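Local coordinates for putative regulatory protein SCO4313 (Streptomyces coelicolor, PDB 2OI8) that probably binds DNA as a TetR-family transcriptional regulator, through a predicted helix-turn-helix motif, at residues Thr148-Trp162 with Ala168-Trp180. Numbering follows the deposited sequence.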
loop_
_atom_site.group_PDB
_atom_site.type_symbol
_atom_site.label_atom_id
_atom_site.label_comp_id
_atom_site.label_asym_id
_atom_site.label_seq_id
_atom_site.Cartn_x
_atom_site.Cartn_y
_atom_site.Cartn_z
ATOM N N THR A 148 -21.395 11.543 18.132
ATOM C CA THR A 148 -22.310 10.655 17.384
ATOM C C THR A 148 -22.072 9.173 17.682
ATOM O O THR A 148 -20.929 8.715 17.730
ATOM C CB THR A 148 -22.276 10.872 15.845
ATOM O OG1 THR A 148 -21.743 12.169 15.542
ATOM C CG2 THR A 148 -23.699 10.742 15.253
ATOM N N ASP A 149 -23.181 8.453 17.862
ATOM C CA ASP A 149 -23.229 7.038 18.258
ATOM C C ASP A 149 -22.440 6.077 17.389
ATOM O O ASP A 149 -22.148 6.381 16.227
ATOM C CB ASP A 149 -24.686 6.568 18.312
ATOM C CG ASP A 149 -25.587 7.296 17.305
ATOM O OD1 ASP A 149 -25.109 7.733 16.228
ATOM O OD2 ASP A 149 -26.791 7.424 17.610
ATOM N N GLY A 150 -22.110 4.913 17.954
ATOM C CA GLY A 150 -21.305 3.903 17.261
ATOM C C GLY A 150 -20.110 3.456 18.081
ATOM O O GLY A 150 -19.451 4.268 18.740
ATOM N N ALA A 151 -19.812 2.162 18.010
ATOM C CA ALA A 151 -18.779 1.545 18.843
ATOM C C ALA A 151 -17.325 2.062 18.698
ATOM O O ALA A 151 -16.585 2.093 19.694
ATOM C CB ALA A 151 -18.823 0.025 18.675
ATOM N N PHE A 152 -16.908 2.456 17.494
ATOM C CA PHE A 152 -15.539 2.951 17.316
ATOM C C PHE A 152 -15.325 4.340 17.907
ATOM O O PHE A 152 -14.285 4.588 18.549
ATOM C CB PHE A 152 -15.113 2.902 15.852
ATOM C CG PHE A 152 -13.648 3.211 15.627
ATOM C CD1 PHE A 152 -12.648 2.574 16.383
ATOM C CD2 PHE A 152 -13.257 4.119 14.626
ATOM C CE1 PHE A 152 -11.282 2.855 16.156
ATOM C CE2 PHE A 152 -11.890 4.406 14.389
ATOM C CZ PHE A 152 -10.909 3.772 15.155
ATOM N N ASP A 153 -16.309 5.233 17.702
ATOM C CA ASP A 153 -16.341 6.559 18.341
ATOM C C ASP A 153 -16.128 6.444 19.857
ATOM O O ASP A 153 -15.300 7.157 20.430
ATOM C CB ASP A 153 -17.662 7.308 18.063
ATOM C CG ASP A 153 -18.055 7.304 16.582
ATOM O OD1 ASP A 153 -17.176 7.428 15.702
ATOM O OD2 ASP A 153 -19.266 7.189 16.296
ATOM N N ALA A 154 -16.864 5.537 20.500
ATOM C CA ALA A 154 -16.721 5.301 21.944
ATOM C C ALA A 154 -15.273 5.000 22.330
ATOM O O ALA A 154 -14.762 5.530 23.325
ATOM C CB ALA A 154 -17.623 4.163 22.393
ATOM N N HIS A 155 -14.630 4.142 21.542
ATOM C CA HIS A 155 -13.224 3.835 21.727
ATOM C C HIS A 155 -12.352 5.084 21.600
ATOM O O HIS A 155 -11.438 5.297 22.392
ATOM C CB HIS A 155 -12.810 2.793 20.699
ATOM C CG HIS A 155 -11.338 2.549 20.633
ATOM N ND1 HIS A 155 -10.662 1.810 21.581
ATOM C CD2 HIS A 155 -10.412 2.927 19.716
ATOM C CE1 HIS A 155 -9.385 1.739 21.246
ATOM N NE2 HIS A 155 -9.207 2.415 20.124
ATOM N N LEU A 156 -12.657 5.910 20.606
ATOM C CA LEU A 156 -11.835 7.068 20.260
ATOM C C LEU A 156 -11.812 8.167 21.324
ATOM O O LEU A 156 -10.901 9.006 21.333
ATOM C CB LEU A 156 -12.310 7.656 18.930
ATOM C CG LEU A 156 -11.606 7.288 17.618
ATOM C CD1 LEU A 156 -10.988 5.909 17.656
ATOM C CD2 LEU A 156 -12.566 7.410 16.449
ATOM N N ASP A 157 -12.810 8.167 22.204
ATOM C CA ASP A 157 -12.919 9.181 23.259
ATOM C C ASP A 157 -11.812 9.022 24.282
ATOM O O ASP A 157 -11.333 9.999 24.852
ATOM C CB ASP A 157 -14.279 9.101 23.965
ATOM C CG ASP A 157 -15.381 9.794 23.190
ATOM O OD1 ASP A 157 -15.951 10.782 23.720
ATOM O OD2 ASP A 157 -15.677 9.363 22.045
ATOM N N THR A 158 -11.419 7.775 24.512
ATOM C CA THR A 158 -10.306 7.461 25.396
ATOM C C THR A 158 -8.981 7.288 24.602
ATOM O O THR A 158 -7.894 7.249 25.188
ATOM C CB THR A 158 -10.661 6.254 26.354
ATOM O OG1 THR A 158 -9.597 6.023 27.285
ATOM C CG2 THR A 158 -10.971 4.958 25.575
ATOM N N HIS A 159 -9.082 7.239 23.271
ATOM C CA HIS A 159 -7.928 6.974 22.399
ATOM C C HIS A 159 -7.744 8.009 21.278
ATOM O O HIS A 159 -8.071 7.752 20.116
ATOM C CB HIS A 159 -8.036 5.564 21.811
ATOM C CG HIS A 159 -7.855 4.477 22.821
ATOM N ND1 HIS A 159 -8.917 3.829 23.418
ATOM C CD2 HIS A 159 -6.734 3.928 23.352
ATOM C CE1 HIS A 159 -8.460 2.928 24.270
ATOM N NE2 HIS A 159 -7.139 2.969 24.252
ATOM N N ARG A 160 -7.197 9.173 21.624
ATOM C CA ARG A 160 -7.155 10.293 20.678
ATOM C C ARG A 160 -5.946 11.211 20.818
ATOM O O ARG A 160 -5.876 12.245 20.137
ATOM C CB ARG A 160 -8.433 11.119 20.782
ATOM C CG ARG A 160 -8.668 11.703 22.165
ATOM C CD ARG A 160 -10.090 12.168 22.289
ATOM N NE ARG A 160 -10.322 13.408 21.550
ATOM C CZ ARG A 160 -11.477 13.731 20.972
ATOM N NH1 ARG A 160 -12.513 12.898 21.012
ATOM N NH2 ARG A 160 -11.594 14.887 20.335
ATOM N N GLN A 161 -5.010 10.826 21.689
ATOM C CA GLN A 161 -3.771 11.575 21.939
ATOM C C GLN A 161 -3.114 12.130 20.666
ATOM O O GLN A 161 -2.224 12.973 20.736
ATOM C CB GLN A 161 -2.778 10.718 22.733
ATOM N N TRP A 162 -3.571 11.656 19.511
ATOM C CA TRP A 162 -3.140 12.155 18.210
ATOM C C TRP A 162 -4.029 13.300 17.676
ATOM O O TRP A 162 -4.282 13.367 16.469
ATOM C CB TRP A 162 -3.147 10.999 17.203
ATOM C CG TRP A 162 -4.472 10.292 17.162
ATOM C CD1 TRP A 162 -4.899 9.332 18.022
ATOM C CD2 TRP A 162 -5.549 10.519 16.245
ATOM N NE1 TRP A 162 -6.174 8.930 17.698
ATOM C CE2 TRP A 162 -6.600 9.645 16.612
ATOM C CE3 TRP A 162 -5.735 11.373 15.154
ATOM C CZ2 TRP A 162 -7.816 9.596 15.920
ATOM C CZ3 TRP A 162 -6.954 11.324 14.467
ATOM C CH2 TRP A 162 -7.969 10.438 14.849
ATOM N N ALA A 168 -12.964 18.320 19.151
ATOM C CA ALA A 168 -13.924 17.723 18.204
ATOM C C ALA A 168 -14.497 16.373 18.618
ATOM O O ALA A 168 -13.709 15.466 19.080
ATOM C CB ALA A 168 -13.270 17.596 16.811
ATOM N N PRO A 169 -15.863 16.211 18.392
ATOM C CA PRO A 169 -16.502 14.970 18.838
ATOM C C PRO A 169 -15.852 13.794 18.106
ATOM O O PRO A 169 -15.496 13.911 16.923
ATOM C CB PRO A 169 -17.976 15.156 18.414
ATOM C CG PRO A 169 -17.950 16.181 17.295
ATOM C CD PRO A 169 -16.842 17.116 17.660
ATOM N N SER A 170 -15.683 12.683 18.814
ATOM C CA SER A 170 -14.931 11.568 18.288
ATOM C C SER A 170 -15.431 11.076 16.936
ATOM O O SER A 170 -14.673 10.443 16.202
ATOM C CB SER A 170 -14.893 10.426 19.295
ATOM O OG SER A 170 -13.942 10.691 20.320
ATOM N N SER A 171 -16.685 11.372 16.589
ATOM C CA SER A 171 -17.223 10.998 15.267
ATOM C C SER A 171 -16.490 11.697 14.126
ATOM O O SER A 171 -16.317 11.123 13.043
ATOM C CB SER A 171 -18.729 11.244 15.168
ATOM O OG SER A 171 -19.082 12.510 15.676
ATOM N N ALA A 172 -16.044 12.924 14.389
ATOM C CA ALA A 172 -15.219 13.665 13.444
ATOM C C ALA A 172 -13.864 12.998 13.288
ATOM O O ALA A 172 -13.328 12.948 12.185
ATOM C CB ALA A 172 -15.062 15.114 13.887
ATOM N N LEU A 173 -13.306 12.474 14.379
ATOM C CA LEU A 173 -12.022 11.762 14.284
ATOM C C LEU A 173 -12.205 10.452 13.524
ATOM O O LEU A 173 -11.355 10.065 12.711
ATOM C CB LEU A 173 -11.395 11.484 15.657
ATOM C CG LEU A 173 -11.083 12.585 16.679
ATOM C CD1 LEU A 173 -10.115 12.062 17.739
ATOM C CD2 LEU A 173 -10.526 13.833 16.031
ATOM N N HIS A 174 -13.320 9.777 13.795
ATOM C CA HIS A 174 -13.700 8.557 13.094
ATOM C C HIS A 174 -13.841 8.821 11.587
ATOM O O HIS A 174 -13.266 8.101 10.751
ATOM C CB HIS A 174 -15.012 8.032 13.664
ATOM C CG HIS A 174 -15.463 6.738 13.059
ATOM N ND1 HIS A 174 -14.865 6.182 11.948
ATOM C CD2 HIS A 174 -16.487 5.915 13.384
ATOM C CE1 HIS A 174 -15.492 5.067 11.622
ATOM N NE2 HIS A 174 -16.482 4.885 12.478
ATOM N N ARG A 175 -14.595 9.861 11.245
ATOM C CA ARG A 175 -14.699 10.277 9.858
ATOM C C ARG A 175 -13.325 10.564 9.229
ATOM O O ARG A 175 -13.047 10.110 8.122
ATOM C CB ARG A 175 -15.603 11.488 9.741
ATOM C CG ARG A 175 -15.735 11.983 8.325
ATOM C CD ARG A 175 -16.737 13.091 8.275
ATOM N NE ARG A 175 -18.056 12.586 8.618
ATOM C CZ ARG A 175 -19.158 12.961 7.987
ATOM N NH1 ARG A 175 -19.069 13.842 6.990
ATOM N NH2 ARG A 175 -20.335 12.458 8.337
ATOM N N ALA A 176 -12.464 11.308 9.927
ATOM C CA ALA A 176 -11.102 11.596 9.426
ATOM C C ALA A 176 -10.277 10.334 9.108
ATOM O O ALA A 176 -9.632 10.230 8.062
ATOM C CB ALA A 176 -10.350 12.493 10.404
ATOM N N LEU A 177 -10.289 9.382 10.030
ATOM C CA LEU A 177 -9.608 8.102 9.841
ATOM C C LEU A 177 -10.177 7.336 8.639
ATOM O O LEU A 177 -9.423 6.777 7.876
ATOM C CB LEU A 177 -9.697 7.271 11.132
ATOM C CG LEU A 177 -8.984 7.858 12.358
ATOM C CD1 LEU A 177 -9.276 7.040 13.572
ATOM C CD2 LEU A 177 -7.490 7.923 12.131
ATOM N N SER A 178 -11.500 7.357 8.468
ATOM C CA SER A 178 -12.194 6.757 7.312
ATOM C C SER A 178 -11.860 7.390 5.963
ATOM O O SER A 178 -11.755 6.696 4.945
ATOM C CB SER A 178 -13.707 6.813 7.503
ATOM O OG SER A 178 -14.153 5.711 8.263
ATOM N N PHE A 179 -11.736 8.706 5.955
ATOM C CA PHE A 179 -11.294 9.434 4.777
ATOM C C PHE A 179 -9.873 8.960 4.419
ATOM O O PHE A 179 -9.583 8.586 3.286
ATOM C CB PHE A 179 -11.371 10.933 5.120
ATOM C CG PHE A 179 -10.760 11.860 4.106
ATOM C CD1 PHE A 179 -9.389 12.086 4.083
ATOM C CD2 PHE A 179 -11.572 12.577 3.228
ATOM C CE1 PHE A 179 -8.832 12.958 3.174
ATOM C CE2 PHE A 179 -11.019 13.466 2.317
ATOM C CZ PHE A 179 -9.650 13.658 2.292
ATOM N N TRP A 180 -8.996 8.974 5.413
ATOM C CA TRP A 180 -7.616 8.561 5.245
ATOM C C TRP A 180 -7.531 7.148 4.642
ATOM O O TRP A 180 -6.873 6.928 3.626
ATOM C CB TRP A 180 -6.937 8.596 6.610
ATOM C CG TRP A 180 -5.459 8.651 6.598
ATOM C CD1 TRP A 180 -4.608 7.801 7.238
ATOM C CD2 TRP A 180 -4.646 9.614 5.941
ATOM N NE1 TRP A 180 -3.313 8.170 7.013
ATOM C CE2 TRP A 180 -3.303 9.280 6.215
ATOM C CE3 TRP A 180 -4.916 10.731 5.139
ATOM C CZ2 TRP A 180 -2.218 10.033 5.727
ATOM C CZ3 TRP A 180 -3.826 11.482 4.639
ATOM C CH2 TRP A 180 -2.500 11.120 4.940
#
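Helix 151-158 and the segment 170-180, the first part of helix 170-191, cross at 108° with axes 8.6 Å apart at closest approach, bringing Asp153 beside Ser170; they are consecutive helices joined by a loop in the all-helical TetR-like C-terminal domain. Leu156 is a knob in the hole formed by Ser170, Leu173, His174 and Leu177, its CD2 directed at the second helix. Phe152, with CG anti to its backbone N (chi1 -172°), presents the CD2 edge to the centre of the His174 ring face, a T-shaped pair with centroids 5.1 Å apart; its CE2 also meets Leu177 CD1. From the loop, the benzo end of Trp162 closes over Leu173 and Leu177, with CH2 3.7 Å from Leu173 CB. Met132 of helix 129-139 touches both Trp162 and Leu177, whereas Leu205 and Ala208 of the second subunit pack on Phe152 and His174. Arg160 bends at chi3, Leu173 CD1 lies over the centre of its guanidinium face, and NH2 donates a nearly straight hydrogen bond to Ala168 O (2.5 Å, 173°), the oxygen lying in the guanidinium plane. An alanine at Arg160 is likely to leave Ala168 O without this donor and Leu173 CD1 less covered. Ser170 OG donates to Asp157 OD2 from above the carboxylate plane (2.8 Å).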